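Local coordinates for kojibiose phosphorylase (Gut metagenome, PDB 6W0P), which is a carbohydrate-active enzyme of glycoside hydrolase family 65, combining an N-terminal beta-rich domain with a helical central catalytic domain, at residues A[386-396]-A[450-458]; A[77-85]-A[400-410]. One frame throughout, in Å; residues are numbered along the deposited sequence.

Interaction 1: A[386-396]-A[450-458]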
ATOM      1  N   ALA A 386       5.804   7.864  17.719  1.00 36.02           N
ATOM      2  CA  ALA A 386       4.945   7.086  18.645  1.00 36.78           C
ATOM      3  C   ALA A 386       3.515   7.648  18.587  1.00 37.17           C
ATOM      4  O   ALA A 386       2.562   6.835  18.492  1.00 36.73           O
ATOM      5  CB  ALA A 386       5.510   7.091  20.048  1.00 36.59           C
ATOM      6  N   LYS A 387       3.373   8.978  18.588  1.00 38.41           N
ATOM      7  CA  LYS A 387       2.052   9.670  18.506  1.00 40.09           C
ATOM      8  C   LYS A 387       1.388   9.365  17.155  1.00 37.78           C
ATOM      9  O   LYS A 387       0.196   9.027  17.187  1.00 36.90           O
ATOM     10  CB  LYS A 387       2.184  11.160  18.827  1.00 42.97           C
ATOM     11  CG  LYS A 387       2.465  11.423  20.306  1.00 46.98           C
ATOM     12  CD  LYS A 387       2.399  12.892  20.750  1.00 50.26           C
ATOM     13  CE  LYS A 387       2.458  13.033  22.262  1.00 52.53           C
ATOM     14  NZ  LYS A 387       2.358  14.450  22.701  1.00 54.83           N
ATOM     15  N   GLU A 388       2.132   9.374  16.040  1.00 35.84           N
ATOM     16  CA  GLU A 388       1.595   9.012  14.696  1.00 35.58           C
ATOM     17  C   GLU A 388       1.027   7.575  14.727  1.00 35.00           C
ATOM     18  O   GLU A 388       0.147   7.267  13.873  1.00 33.54           O
ATOM     19  CB  GLU A 388       2.665   9.132  13.605  1.00 36.64           C
ATOM     20  CG  GLU A 388       3.119  10.556  13.241  1.00 37.64           C
ATOM     21  CD  GLU A 388       4.360  10.613  12.338  1.00 38.03           C
ATOM     22  OE1 GLU A 388       4.991   9.558  12.101  1.00 36.76           O
ATOM     23  OE2 GLU A 388       4.704  11.713  11.855  1.00 39.73           O
ATOM     24  N   LEU A 389       1.526   6.714  15.635  1.00 33.92           N
ATOM     25  CA  LEU A 389       1.042   5.323  15.842  1.00 33.60           C
ATOM     26  C   LEU A 389       0.135   5.223  17.078  1.00 33.92           C
ATOM     27  O   LEU A 389       0.025   4.112  17.628  1.00 33.54           O
ATOM     28  CB  LEU A 389       2.243   4.374  15.978  1.00 33.24           C
ATOM     29  CG  LEU A 389       3.164   4.285  14.763  1.00 32.47           C
ATOM     30  CD1 LEU A 389       4.281   3.275  15.003  1.00 32.15           C
ATOM     31  CD2 LEU A 389       2.377   3.932  13.512  1.00 32.26           C
ATOM     32  N   ASP A 390      -0.518   6.310  17.490  1.00 34.79           N
ATOM     33  CA  ASP A 390      -1.529   6.304  18.592  1.00 35.68           C
ATOM     34  C   ASP A 390      -0.932   5.671  19.861  1.00 35.69           C
ATOM     35  O   ASP A 390      -1.665   4.984  20.608  1.00 35.32           O
ATOM     36  CB  ASP A 390      -2.826   5.623  18.133  1.00 36.05           C
ATOM     37  CG  ASP A 390      -3.617   6.477  17.147  1.00 36.09           C
ATOM     38  OD1 ASP A 390      -3.213   7.629  16.913  1.00 37.38           O
ATOM     39  OD2 ASP A 390      -4.615   5.994  16.615  1.00 36.02           O
ATOM     40  N   SER A 391       0.346   5.958  20.109  1.00 35.48           N
ATOM     41  CA  SER A 391       1.147   5.471  21.255  1.00 35.35           C
ATOM     42  C   SER A 391       1.826   6.667  21.914  1.00 35.64           C
ATOM     43  O   SER A 391       1.694   7.785  21.359  1.00 36.07           O
ATOM     44  CB  SER A 391       2.144   4.425  20.778  1.00 34.97           C
ATOM     45  OG  SER A 391       1.455   3.313  20.214  1.00 34.11           O
ATOM     46  N   ILE A 392       2.514   6.432  23.035  1.00 36.69           N
ATOM     47  CA  ILE A 392       3.351   7.449  23.742  1.00 37.87           C
ATOM     48  C   ILE A 392       4.796   6.939  23.854  1.00 38.38           C
ATOM     49  O   ILE A 392       5.104   5.834  23.320  1.00 36.89           O
ATOM     50  CB  ILE A 392       2.724   7.838  25.093  1.00 39.34           C
ATOM     51  CG1 ILE A 392       2.532   6.647  26.033  1.00 39.59           C
ATOM     52  CG2 ILE A 392       1.414   8.613  24.865  1.00 39.40           C
ATOM     53  CD1 ILE A 392       2.294   7.070  27.487  1.00 40.00           C
ATOM     54  N   GLY A 393       5.681   7.742  24.442  1.00 37.99           N
ATOM     55  CA  GLY A 393       7.113   7.409  24.513  1.00 37.09           C
ATOM     56  C   GLY A 393       7.784   7.600  23.160  1.00 36.93           C
ATOM     57  O   GLY A 393       7.403   8.533  22.425  1.00 36.76           O
ATOM     58  N   ALA A 394       8.797   6.788  22.859  1.00 35.50           N
ATOM     59  CA  ALA A 394       9.666   6.979  21.680  1.00 35.36           C
ATOM     60  C   ALA A 394       9.636   5.703  20.824  1.00 34.58           C
ATOM     61  O   ALA A 394      10.046   4.642  21.330  1.00 35.16           O
ATOM     62  CB  ALA A 394      11.065   7.348  22.110  1.00 35.22           C
ATOM     63  N   CYS A 395       9.094   5.815  19.608  1.00 33.74           N
ATOM     64  CA  CYS A 395       9.064   4.754  18.578  1.00 32.64           C
ATOM     65  C   CYS A 395      10.112   5.127  17.536  1.00 31.89           C
ATOM     66  O   CYS A 395       9.811   5.987  16.687  1.00 32.57           O
ATOM     67  CB  CYS A 395       7.694   4.616  17.936  1.00 32.62           C
ATOM     68  SG  CYS A 395       7.658   3.364  16.626  1.00 32.92           S
ATOM     69  N   PHE A 396      11.321   4.588  17.650  1.00 30.47           N
ATOM     70  CA  PHE A 396      12.408   4.872  16.685  1.00 30.08           C
ATOM     71  C   PHE A 396      12.025   4.258  15.341  1.00 30.13           C
ATOM     72  O   PHE A 396      11.524   3.130  15.259  1.00 29.63           O
ATOM     73  CB  PHE A 396      13.754   4.370  17.214  1.00 30.28           C
ATOM     74  CG  PHE A 396      14.370   5.268  18.246  1.00 30.27           C
ATOM     75  CD1 PHE A 396      15.096   6.382  17.859  1.00 30.65           C
ATOM     76  CD2 PHE A 396      14.192   5.021  19.592  1.00 30.54           C
ATOM     77  CE1 PHE A 396      15.626   7.241  18.811  1.00 30.93           C
ATOM     78  CE2 PHE A 396      14.709   5.887  20.541  1.00 30.99           C
ATOM     79  CZ  PHE A 396      15.431   6.992  20.150  1.00 30.98           C
ATOM     80  N   GLU A 450      11.735   6.307  27.796  1.00 36.83           N
ATOM     81  CA  GLU A 450      10.931   6.695  26.610  1.00 37.04           C
ATOM     82  C   GLU A 450      10.620   5.450  25.769  1.00 35.42           C
ATOM     83  O   GLU A 450       9.451   5.322  25.366  1.00 35.56           O
ATOM     84  CB  GLU A 450      11.628   7.778  25.779  1.00 37.68           C
ATOM     85  CG  GLU A 450      11.751   9.111  26.507  1.00 38.99           C
ATOM     86  CD  GLU A 450      10.456   9.843  26.836  1.00 39.69           C
ATOM     87  OE1 GLU A 450       9.377   9.383  26.399  1.00 39.21           O
ATOM     88  OE2 GLU A 450      10.532  10.858  27.567  1.00 41.59           O
ATOM     89  N   ILE A 451      11.602   4.570  25.513  1.00 34.11           N
ATOM     90  CA  ILE A 451      11.378   3.348  24.681  1.00 32.92           C
ATOM     91  C   ILE A 451      10.402   2.435  25.418  1.00 33.25           C
ATOM     92  O   ILE A 451       9.453   1.956  24.774  1.00 33.79           O
ATOM     93  CB  ILE A 451      12.681   2.613  24.327  1.00 32.38           C
ATOM     94  CG1 ILE A 451      13.569   3.449  23.404  1.00 31.80           C
ATOM     95  CG2 ILE A 451      12.384   1.247  23.731  1.00 31.56           C
ATOM     96  CD1 ILE A 451      15.014   3.037  23.456  1.00 31.60           C
ATOM     97  N   SER A 452      10.591   2.232  26.722  1.00 33.99           N
ATOM     98  CA  SER A 452       9.691   1.397  27.558  1.00 34.42           C
ATOM     99  C   SER A 452       8.263   1.952  27.500  1.00 34.89           C
ATOM    100  O   SER A 452       7.346   1.159  27.309  1.00 35.35           O
ATOM    101  CB  SER A 452      10.212   1.252  28.959  1.00 34.28           C
ATOM    102  OG  SER A 452      11.502   0.668  28.925  1.00 34.08           O
ATOM    103  N   LYS A 453       8.084   3.266  27.622  1.00 36.80           N
ATOM    104  CA  LYS A 453       6.747   3.923  27.508  1.00 37.64           C
ATOM    105  C   LYS A 453       6.069   3.553  26.182  1.00 37.84           C
ATOM    106  O   LYS A 453       4.864   3.216  26.191  1.00 39.13           O
ATOM    107  CB  LYS A 453       6.902   5.438  27.600  1.00 38.38           C
ATOM    108  CG  LYS A 453       6.952   5.971  29.016  1.00 39.75           C
ATOM    109  CD  LYS A 453       7.310   7.442  29.096  1.00 41.07           C
ATOM    110  CE  LYS A 453       6.352   8.382  28.395  1.00 41.05           C
ATOM    111  NZ  LYS A 453       7.020   9.670  28.074  1.00 41.61           N
ATOM    112  N   PHE A 454       6.793   3.616  25.061  1.00 37.12           N
ATOM    113  CA  PHE A 454       6.237   3.226  23.739  1.00 36.22           C
ATOM    114  C   PHE A 454       5.824   1.752  23.764  1.00 35.62           C
ATOM    115  O   PHE A 454       4.703   1.440  23.363  1.00 34.30           O
ATOM    116  CB  PHE A 454       7.231   3.507  22.620  1.00 35.84           C
ATOM    117  CG  PHE A 454       6.844   2.876  21.316  1.00 34.83           C
ATOM    118  CD1 PHE A 454       5.660   3.226  20.694  1.00 34.50           C
ATOM    119  CD2 PHE A 454       7.665   1.935  20.715  1.00 34.41           C
ATOM    120  CE1 PHE A 454       5.301   2.643  19.488  1.00 34.09           C
ATOM    121  CE2 PHE A 454       7.297   1.356  19.514  1.00 34.10           C
ATOM    122  CZ  PHE A 454       6.123   1.714  18.901  1.00 33.96           C
ATOM    123  N   LEU A 455       6.698   0.880  24.270  1.00 36.48           N
ATOM    124  CA  LEU A 455       6.476  -0.586  24.244  1.00 36.29           C
ATOM    125  C   LEU A 455       5.241  -0.918  25.088  1.00 36.99           C
ATOM    126  O   LEU A 455       4.496  -1.832  24.692  1.00 36.22           O
ATOM    127  CB  LEU A 455       7.726  -1.310  24.741  1.00 36.14           C
ATOM    128  CG  LEU A 455       8.908  -1.322  23.778  1.00 36.77           C
ATOM    129  CD1 LEU A 455      10.064  -2.134  24.358  1.00 37.73           C
ATOM    130  CD2 LEU A 455       8.520  -1.868  22.407  1.00 36.12           C
ATOM    131  N   LEU A 456       5.032  -0.194  26.194  1.00 38.29           N
ATOM    132  CA  LEU A 456       3.905  -0.418  27.150  1.00 39.36           C
ATOM    133  C   LEU A 456       2.586   0.121  26.594  1.00 37.51           C
ATOM    134  O   LEU A 456       1.553  -0.409  26.994  1.00 35.70           O
ATOM    135  CB  LEU A 456       4.214   0.253  28.493  1.00 42.57           C
ATOM    136  CG  LEU A 456       5.176  -0.517  29.391  1.00 44.84           C
ATOM    137  CD1 LEU A 456       5.663   0.353  30.540  1.00 46.49           C
ATOM    138  CD2 LEU A 456       4.520  -1.783  29.915  1.00 45.52           C
ATOM    139  N   SER A 457       2.626   1.144  25.736  1.00 37.00           N
ATOM    140  CA  SER A 457       1.426   1.737  25.094  1.00 36.69           C
ATOM    141  C   SER A 457       1.052   1.009  23.798  1.00 35.70           C
ATOM    142  O   SER A 457      -0.138   0.917  23.514  1.00 34.79           O
ATOM    143  CB  SER A 457       1.612   3.196  24.852  1.00 37.89           C
ATOM    144  OG  SER A 457       2.866   3.456  24.259  1.00 38.39           O
ATOM    145  N   ARG A 458       2.024   0.568  22.995  1.00 35.91           N
ATOM    146  CA  ARG A 458       1.752  -0.112  21.702  1.00 33.96           C
ATOM    147  C   ARG A 458       1.473  -1.582  22.012  1.00 34.09           C
ATOM    148  O   ARG A 458       0.649  -2.217  21.309  1.00 33.44           O
ATOM    149  CB  ARG A 458       2.919   0.085  20.726  1.00 34.13           C
ATOM    150  CG  ARG A 458       2.796  -0.683  19.408  1.00 33.15           C
ATOM    151  CD  ARG A 458       1.459  -0.426  18.734  1.00 33.03           C
ATOM    152  NE  ARG A 458       1.296  -1.083  17.444  1.00 33.03           N
ATOM    153  CZ  ARG A 458       1.002  -2.363  17.256  1.00 32.81           C
ATOM    154  NH1 ARG A 458       0.823  -3.189  18.273  1.00 33.18           N
ATOM    155  NH2 ARG A 458       0.858  -2.817  16.030  1.00 33.32           N
TER
HETATM  156  O   HOH W   1       4.794  10.604  25.624  1.00 46.14           O

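Interaction 2: A[77-85]-A[400-410]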
ATOM      1  N   GLY A  77      -0.692   8.007  10.223  1.00 38.72           N
ATOM      2  CA  GLY A  77       0.484   7.209  10.624  1.00 37.91           C
ATOM      3  C   GLY A  77       1.275   6.687   9.431  1.00 36.47           C
ATOM      4  O   GLY A  77       2.324   6.098   9.650  1.00 34.95           O
ATOM      5  N   ILE A  78       0.819   6.969   8.215  1.00 36.34           N
ATOM      6  CA  ILE A  78       1.519   6.597   6.960  1.00 37.26           C
ATOM      7  C   ILE A  78       2.312   7.800   6.453  1.00 37.46           C
ATOM      8  O   ILE A  78       1.736   8.920   6.295  1.00 36.81           O
ATOM      9  CB  ILE A  78       0.511   6.063   5.929  1.00 38.79           C
ATOM     10  CG1 ILE A  78      -0.056   4.712   6.390  1.00 39.55           C
ATOM     11  CG2 ILE A  78       1.153   5.985   4.548  1.00 39.31           C
ATOM     12  CD1 ILE A  78      -1.109   4.129   5.468  1.00 41.49           C
ATOM     13  N   VAL A  79       3.577   7.565   6.121  1.00 37.41           N
ATOM     14  CA  VAL A  79       4.491   8.655   5.688  1.00 39.23           C
ATOM     15  C   VAL A  79       4.028   9.200   4.334  1.00 39.74           C
ATOM     16  O   VAL A  79       3.815   8.404   3.400  1.00 40.14           O
ATOM     17  CB  VAL A  79       5.955   8.194   5.695  1.00 38.91           C
ATOM     18  CG1 VAL A  79       6.881   9.306   5.223  1.00 39.72           C
ATOM     19  CG2 VAL A  79       6.338   7.739   7.095  1.00 38.49           C
ATOM     20  N   LYS A  80       3.807  10.510   4.279  1.00 41.02           N
ATOM     21  CA  LYS A  80       3.328  11.247   3.080  1.00 43.05           C
ATOM     22  C   LYS A  80       4.545  11.805   2.346  1.00 43.11           C
ATOM     23  O   LYS A  80       4.465  11.961   1.136  1.00 44.27           O
ATOM     24  CB  LYS A  80       2.381  12.387   3.478  1.00 45.20           C
ATOM     25  CG  LYS A  80       1.130  11.974   4.253  1.00 46.46           C
ATOM     26  CD  LYS A  80       0.040  13.046   4.242  1.00 47.49           C
ATOM     27  CE  LYS A  80      -1.268  12.598   4.860  1.00 47.53           C
ATOM     28  NZ  LYS A  80      -2.407  13.428   4.394  1.00 47.39           N
ATOM     29  N   ARG A  81       5.640  12.058   3.064  1.00 44.32           N
ATOM     30  CA  ARG A  81       6.838  12.749   2.523  1.00 46.27           C
ATOM     31  C   ARG A  81       8.122  12.118   3.100  1.00 42.22           C
ATOM     32  O   ARG A  81       8.505  12.432   4.241  1.00 39.65           O
ATOM     33  CB  ARG A  81       6.644  14.244   2.789  1.00 51.51           C
ATOM     34  CG  ARG A  81       7.749  15.141   2.258  1.00 56.44           C
ATOM     35  CD  ARG A  81       7.558  16.569   2.749  1.00 61.41           C
ATOM     36  NE  ARG A  81       6.171  17.016   2.688  1.00 65.31           N
ATOM     37  CZ  ARG A  81       5.584  17.822   3.579  1.00 68.58           C
ATOM     38  NH1 ARG A  81       6.255  18.273   4.628  1.00 70.37           N
ATOM     39  NH2 ARG A  81       4.312  18.159   3.428  1.00 68.20           N
ATOM     40  N   THR A  82       8.765  11.256   2.311  1.00 39.61           N
ATOM     41  CA  THR A  82      10.047  10.602   2.659  1.00 38.85           C
ATOM     42  C   THR A  82      11.151  11.661   2.651  1.00 37.44           C
ATOM     43  O   THR A  82      10.915  12.787   2.157  1.00 36.80           O
ATOM     44  CB  THR A  82      10.352   9.430   1.715  1.00 39.27           C
ATOM     45  OG1 THR A  82      11.376   8.643   2.332  1.00 39.15           O
ATOM     46  CG2 THR A  82      10.779   9.880   0.329  1.00 39.20           C
ATOM     47  N   HIS A  83      12.314  11.335   3.206  1.00 35.52           N
ATOM     48  CA  HIS A  83      13.502  12.221   3.126  1.00 35.13           C
ATOM     49  C   HIS A  83      14.710  11.367   2.781  1.00 34.50           C
ATOM     50  O   HIS A  83      14.609  10.125   2.884  1.00 33.76           O
ATOM     51  CB  HIS A  83      13.663  13.053   4.399  1.00 35.01           C
ATOM     52  CG  HIS A  83      14.036  12.234   5.579  1.00 34.23           C
ATOM     53  ND1 HIS A  83      13.100  11.591   6.351  1.00 33.97           N
ATOM     54  CD2 HIS A  83      15.237  11.950   6.112  1.00 34.07           C
ATOM     55  CE1 HIS A  83      13.708  10.960   7.325  1.00 34.11           C
ATOM     56  NE2 HIS A  83      15.024  11.146   7.186  1.00 33.61           N
ATOM     57  N   PHE A  84      15.777  12.024   2.333  1.00 34.69           N
ATOM     58  CA  PHE A  84      16.975  11.369   1.746  1.00 34.74           C
ATOM     59  C   PHE A  84      18.180  12.316   1.836  1.00 34.58           C
ATOM     60  O   PHE A  84      17.983  13.544   1.752  1.00 35.03           O
ATOM     61  CB  PHE A  84      16.654  10.927   0.312  1.00 34.50           C
ATOM     62  CG  PHE A  84      15.815  11.906  -0.473  1.00 34.67           C
ATOM     63  CD1 PHE A  84      16.392  13.007  -1.086  1.00 35.00           C
ATOM     64  CD2 PHE A  84      14.446  11.730  -0.593  1.00 34.70           C
ATOM     65  CE1 PHE A  84      15.619  13.917  -1.795  1.00 35.54           C
ATOM     66  CE2 PHE A  84      13.674  12.641  -1.299  1.00 35.10           C
ATOM     67  CZ  PHE A  84      14.260  13.741  -1.886  1.00 35.61           C
ATOM     68  N   THR A  85      19.371  11.734   2.015  1.00 34.19           N
ATOM     69  CA  THR A  85      20.715  12.372   1.902  1.00 33.73           C
ATOM     70  C   THR A  85      20.907  12.786   0.445  1.00 33.49           C
ATOM     71  O   THR A  85      20.668  11.946  -0.424  1.00 32.58           O
ATOM     72  CB  THR A  85      21.803  11.406   2.384  1.00 34.20           C
ATOM     73  OG1 THR A  85      21.416  10.886   3.655  1.00 34.43           O
ATOM     74  CG2 THR A  85      23.165  12.037   2.547  1.00 34.96           C
ATOM     75  N   THR A 400      15.441   6.173   8.548  1.00 32.04           N
ATOM     76  CA  THR A 400      15.555   7.628   8.817  1.00 32.49           C
ATOM     77  C   THR A 400      16.990   8.116   8.610  1.00 31.92           C
ATOM     78  O   THR A 400      17.941   7.284   8.789  1.00 31.69           O
ATOM     79  CB  THR A 400      15.076   7.933  10.241  1.00 33.50           C
ATOM     80  OG1 THR A 400      14.816   9.328  10.323  1.00 33.85           O
ATOM     81  CG2 THR A 400      16.072   7.537  11.310  1.00 34.04           C
ATOM     82  N   ARG A 401      17.131   9.393   8.227  1.00 30.65           N
ATOM     83  CA  ARG A 401      18.330  10.188   8.564  1.00 30.60           C
ATOM     84  C   ARG A 401      18.003  11.263   9.610  1.00 30.72           C
ATOM     85  O   ARG A 401      18.840  11.456  10.506  1.00 30.41           O
ATOM     86  CB  ARG A 401      18.994  10.794   7.325  1.00 30.60           C
ATOM     87  CG  ARG A 401      20.321  11.486   7.628  1.00 30.38           C
ATOM     88  CD  ARG A 401      21.375  10.582   8.248  1.00 30.61           C
ATOM     89  NE  ARG A 401      22.485  11.348   8.795  1.00 30.67           N
ATOM     90  CZ  ARG A 401      22.432  12.052   9.925  1.00 31.21           C
ATOM     91  NH1 ARG A 401      21.334  12.077  10.662  1.00 31.56           N
ATOM     92  NH2 ARG A 401      23.482  12.745  10.316  1.00 31.71           N
ATOM     93  N   ASN A 402      16.850  11.933   9.544  1.00 31.35           N
ATOM     94  CA  ASN A 402      16.605  13.133  10.399  1.00 32.60           C
ATOM     95  C   ASN A 402      15.873  12.745  11.692  1.00 33.48           C
ATOM     96  O   ASN A 402      15.691  13.641  12.528  1.00 34.46           O
ATOM     97  CB  ASN A 402      15.915  14.273   9.646  1.00 32.76           C
ATOM     98  CG  ASN A 402      14.425  14.075   9.476  1.00 33.69           C
ATOM     99  OD1 ASN A 402      13.930  12.978   9.750  1.00 34.09           O
ATOM    100  ND2 ASN A 402      13.721  15.111   9.001  1.00 33.14           N
ATOM    101  N   GLY A 403      15.527  11.462  11.870  1.00 33.74           N
ATOM    102  CA  GLY A 403      14.839  10.930  13.061  1.00 33.34           C
ATOM    103  C   GLY A 403      13.375  10.619  12.789  1.00 33.36           C
ATOM    104  O   GLY A 403      12.755   9.843  13.572  1.00 33.76           O
ATOM    105  N   LYS A 404      12.806  11.214  11.745  1.00 33.37           N
ATOM    106  CA  LYS A 404      11.403  10.946  11.337  1.00 34.18           C
ATOM    107  C   LYS A 404      11.352   9.658  10.513  1.00 33.39           C
ATOM    108  O   LYS A 404      12.346   9.338   9.821  1.00 32.48           O
ATOM    109  CB  LYS A 404      10.816  12.092  10.511  1.00 34.97           C
ATOM    110  CG  LYS A 404      10.684  13.395  11.272  1.00 36.24           C
ATOM    111  CD  LYS A 404       9.910  14.433  10.521  1.00 37.30           C
ATOM    112  CE  LYS A 404       9.685  15.666  11.372  1.00 38.93           C
ATOM    113  NZ  LYS A 404       9.562  16.870  10.519  1.00 40.16           N
ATOM    114  N   GLU A 405      10.209   8.977  10.539  1.00 33.08           N
ATOM    115  CA  GLU A 405      10.018   7.776   9.697  1.00 32.94           C
ATOM    116  C   GLU A 405      10.129   8.208   8.227  1.00 32.83           C
ATOM    117  O   GLU A 405       9.438   9.149   7.829  1.00 32.54           O
ATOM    118  CB  GLU A 405       8.697   7.084  10.021  1.00 32.70           C
ATOM    119  CG  GLU A 405       8.512   5.803   9.238  1.00 32.41           C
ATOM    120  CD  GLU A 405       9.594   4.780   9.526  1.00 32.36           C
ATOM    121  OE1 GLU A 405       9.497   4.133  10.581  1.00 33.38           O
ATOM    122  OE2 GLU A 405      10.540   4.656   8.717  1.00 31.88           O
ATOM    123  N   ALA A 406      10.989   7.546   7.455  1.00 32.62           N
ATOM    124  CA  ALA A 406      11.140   7.784   6.000  1.00 33.02           C
ATOM    125  C   ALA A 406      10.536   6.624   5.199  1.00 33.13           C
ATOM    126  O   ALA A 406      10.311   6.778   4.000  1.00 34.57           O
ATOM    127  CB  ALA A 406      12.593   8.007   5.658  1.00 32.58           C
ATOM    128  N   CYS A 407      10.292   5.486   5.831  1.00 33.77           N
ATOM    129  CA  CYS A 407       9.679   4.298   5.195  1.00 33.35           C
ATOM    130  C   CYS A 407       8.170   4.523   5.050  1.00 34.36           C
ATOM    131  O   CYS A 407       7.472   4.675   6.080  1.00 34.14           O
ATOM    132  CB  CYS A 407       9.937   3.053   6.026  1.00 33.02           C
ATOM    133  SG  CYS A 407       9.068   1.614   5.371  1.00 31.65           S
ATOM    134  N   ASN A 408       7.671   4.503   3.817  1.00 35.80           N
ATOM    135  CA  ASN A 408       6.251   4.820   3.508  1.00 36.96           C
ATOM    136  C   ASN A 408       5.469   3.518   3.301  1.00 37.24           C
ATOM    137  O   ASN A 408       4.280   3.600   2.860  1.00 37.42           O
ATOM    138  CB  ASN A 408       6.121   5.796   2.334  1.00 37.88           C
ATOM    139  CG  ASN A 408       6.543   5.219   0.997  1.00 38.57           C
ATOM    140  OD1 ASN A 408       6.833   4.039   0.896  1.00 40.88           O
ATOM    141  ND2 ASN A 408       6.588   6.048  -0.030  1.00 38.39           N
ATOM    142  N   LEU A 409       6.083   2.367   3.602  1.00 36.45           N
ATOM    143  CA  LEU A 409       5.368   1.063   3.579  1.00 36.03           C
ATOM    144  C   LEU A 409       4.850   0.802   4.993  1.00 34.08           C
ATOM    145  O   LEU A 409       5.647   0.377   5.861  1.00 32.07           O
ATOM    146  CB  LEU A 409       6.285  -0.065   3.076  1.00 36.82           C
ATOM    147  CG  LEU A 409       6.801   0.086   1.636  1.00 39.00           C
ATOM    148  CD1 LEU A 409       7.702  -1.083   1.243  1.00 38.80           C
ATOM    149  CD2 LEU A 409       5.651   0.200   0.639  1.00 39.46           C
ATOM    150  N   TRP A 410       3.557   1.025   5.216  1.00 32.61           N
ATOM    151  CA  TRP A 410       2.921   0.787   6.545  1.00 32.37           C
ATOM    152  C   TRP A 410       3.252  -0.635   7.049  1.00 30.88           C
ATOM    153  O   TRP A 410       3.480  -0.771   8.261  1.00 30.00           O
ATOM    154  CB  TRP A 410       1.410   1.046   6.489  1.00 32.37           C
ATOM    155  CG  TRP A 410       0.655  -0.020   5.766  1.00 32.79           C
ATOM    156  CD1 TRP A 410       0.284  -0.017   4.453  1.00 32.97           C
ATOM    157  CD2 TRP A 410       0.194  -1.263   6.315  1.00 32.86           C
ATOM    158  NE1 TRP A 410      -0.352  -1.184   4.142  1.00 33.17           N
ATOM    159  CE2 TRP A 410      -0.403  -1.976   5.259  1.00 33.33           C
ATOM    160  CE3 TRP A 410       0.246  -1.848   7.583  1.00 33.81           C
ATOM    161  CZ2 TRP A 410      -0.985  -3.225   5.446  1.00 33.47           C
ATOM    162  CZ3 TRP A 410      -0.296  -3.099   7.765  1.00 34.52           C
ATOM    163  CH2 TRP A 410      -0.904  -3.777   6.703  1.00 34.70           C
TER
HETATM  164  O   HOH W   2       4.606   4.900   6.494  1.00 35.14           O
HETATM  165  O   HOH W   3       5.464   8.791   0.875  1.00 42.83           O
HETATM  166  O   HOH W   4      10.269  11.361   6.017  1.00 33.34           O

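Interaction 1: A[386-396]-A[450-458]
In the helical catalytic domain, the turn that leaves helix 379-388 runs from Ser391 to Phe396 along the last turns of helix 437-458, with Phe454 at the middle of the contact. A Schellman motif, with Asp390 as its C-prime residue, ends the first helix and sends the chain across. Phe454 has CG anti to its backbone N (chi1 168°), which turns one face of the ring to Cys395. Cys395 CB sits over the centre of that face, 3.4 Å from the centroid of Phe454, while its sulfur approaches obliquely, SG lying 3.2 Å from Phe454 CZ. Ser391 CB meets the ring near its plane, 3.7 Å from Phe454 CD1, and Phe417 packs edge-to-face with the same ring. Two hydrogen bonds tie the loop backbone to the helix. Ala394 N donates to Glu450 O at 3.0 Å, reaching this carbonyl from the face opposite the helical donor Phe454 N. Ile392 N donates almost straight to Ser457 OG (3.2 Å, 167°). Between these bonds Gly393, at positive phi, presses its CA onto the helix, 3.7 Å from Lys453 CB and in CA-H...O contact with Glu450 O (3.2 Å). Lys453 bends at chi3 to form a salt bridge from NZ to Glu450 OE1 (2.9 Å), and NZ also donates a hydrogen bond to Cys518 O. At the loop's start, Asp390 OD2 forms a salt bridge with Arg578 of the second subunit. A Schellman-terminated helix whose following loop packs on another helix is consistent with the (alpha/alpha)6-barrel architecture expected of family 65 catalytic domains.

Interaction 2: A[77-85]-A[400-410]
His83 pushes its ring into the loop 400-404, the tightly packed end of the contact. Two consecutive backbone amides converge on its NE2: Arg401 N at 2.9 Å, tilted from the ring plane, and Asn402 N at 3.1 Å, far out of it. The Asn402 amide lies over one ring face, its plane turned 36° from the ring, and Lys404 O meets the edge 3.3 Å from His83 CE1. An Asx turn, Asn402 OD1 taking Lys404 N, and an ST motif, Thr400 OG1 accepting from Gly403 N, stiffen the loop from within. The contact thereby joins strand 83-85 of the N-terminal family region to the catalytic domain. Next along, the Thr82 hydroxyl swings beside its own carbonyl carbon (chi1 -164°), which lets OG1 donate to Ala406 O at 2.7 Å. A water beside His83 joins its ND1 to Arg81 O and Glu405 O. Toward Val79 waters take over much of the polar bridging: one links Val79 N to Cys407 O, another Val79 O to ND2 of the solvent-exposed Asn408, though Val79 CG2 still lies against Cys407 O (3.4 Å). At the far end Ile78 CG1 packs 3.9 Å from Trp410 CB, and Tyr576 of the second subunit stacks edge-to-face on the Trp410 ring.

Interaction 1 is buried and lies wholly within the catalytic domain, whereas interaction 2 is only partly buried and spans two family regions far apart in sequence. Their centres are about 17 Å apart, and 386-396 and 400-410 share the connection between helices 379-388 and 410-413, so that a single loop packs first on helix 437-458 and then on 77-85. Interaction 1 combines a buried aromatic ring, met by sulfur and aliphatic carbon, with two loop-to-helix hydrogen bonds; interaction 2 depends on an imidazole gripped by backbone amides and on bridging waters. The two meet where Glu388 CB packs 4.2 Å from Gly77 CA, and both reach the second subunit.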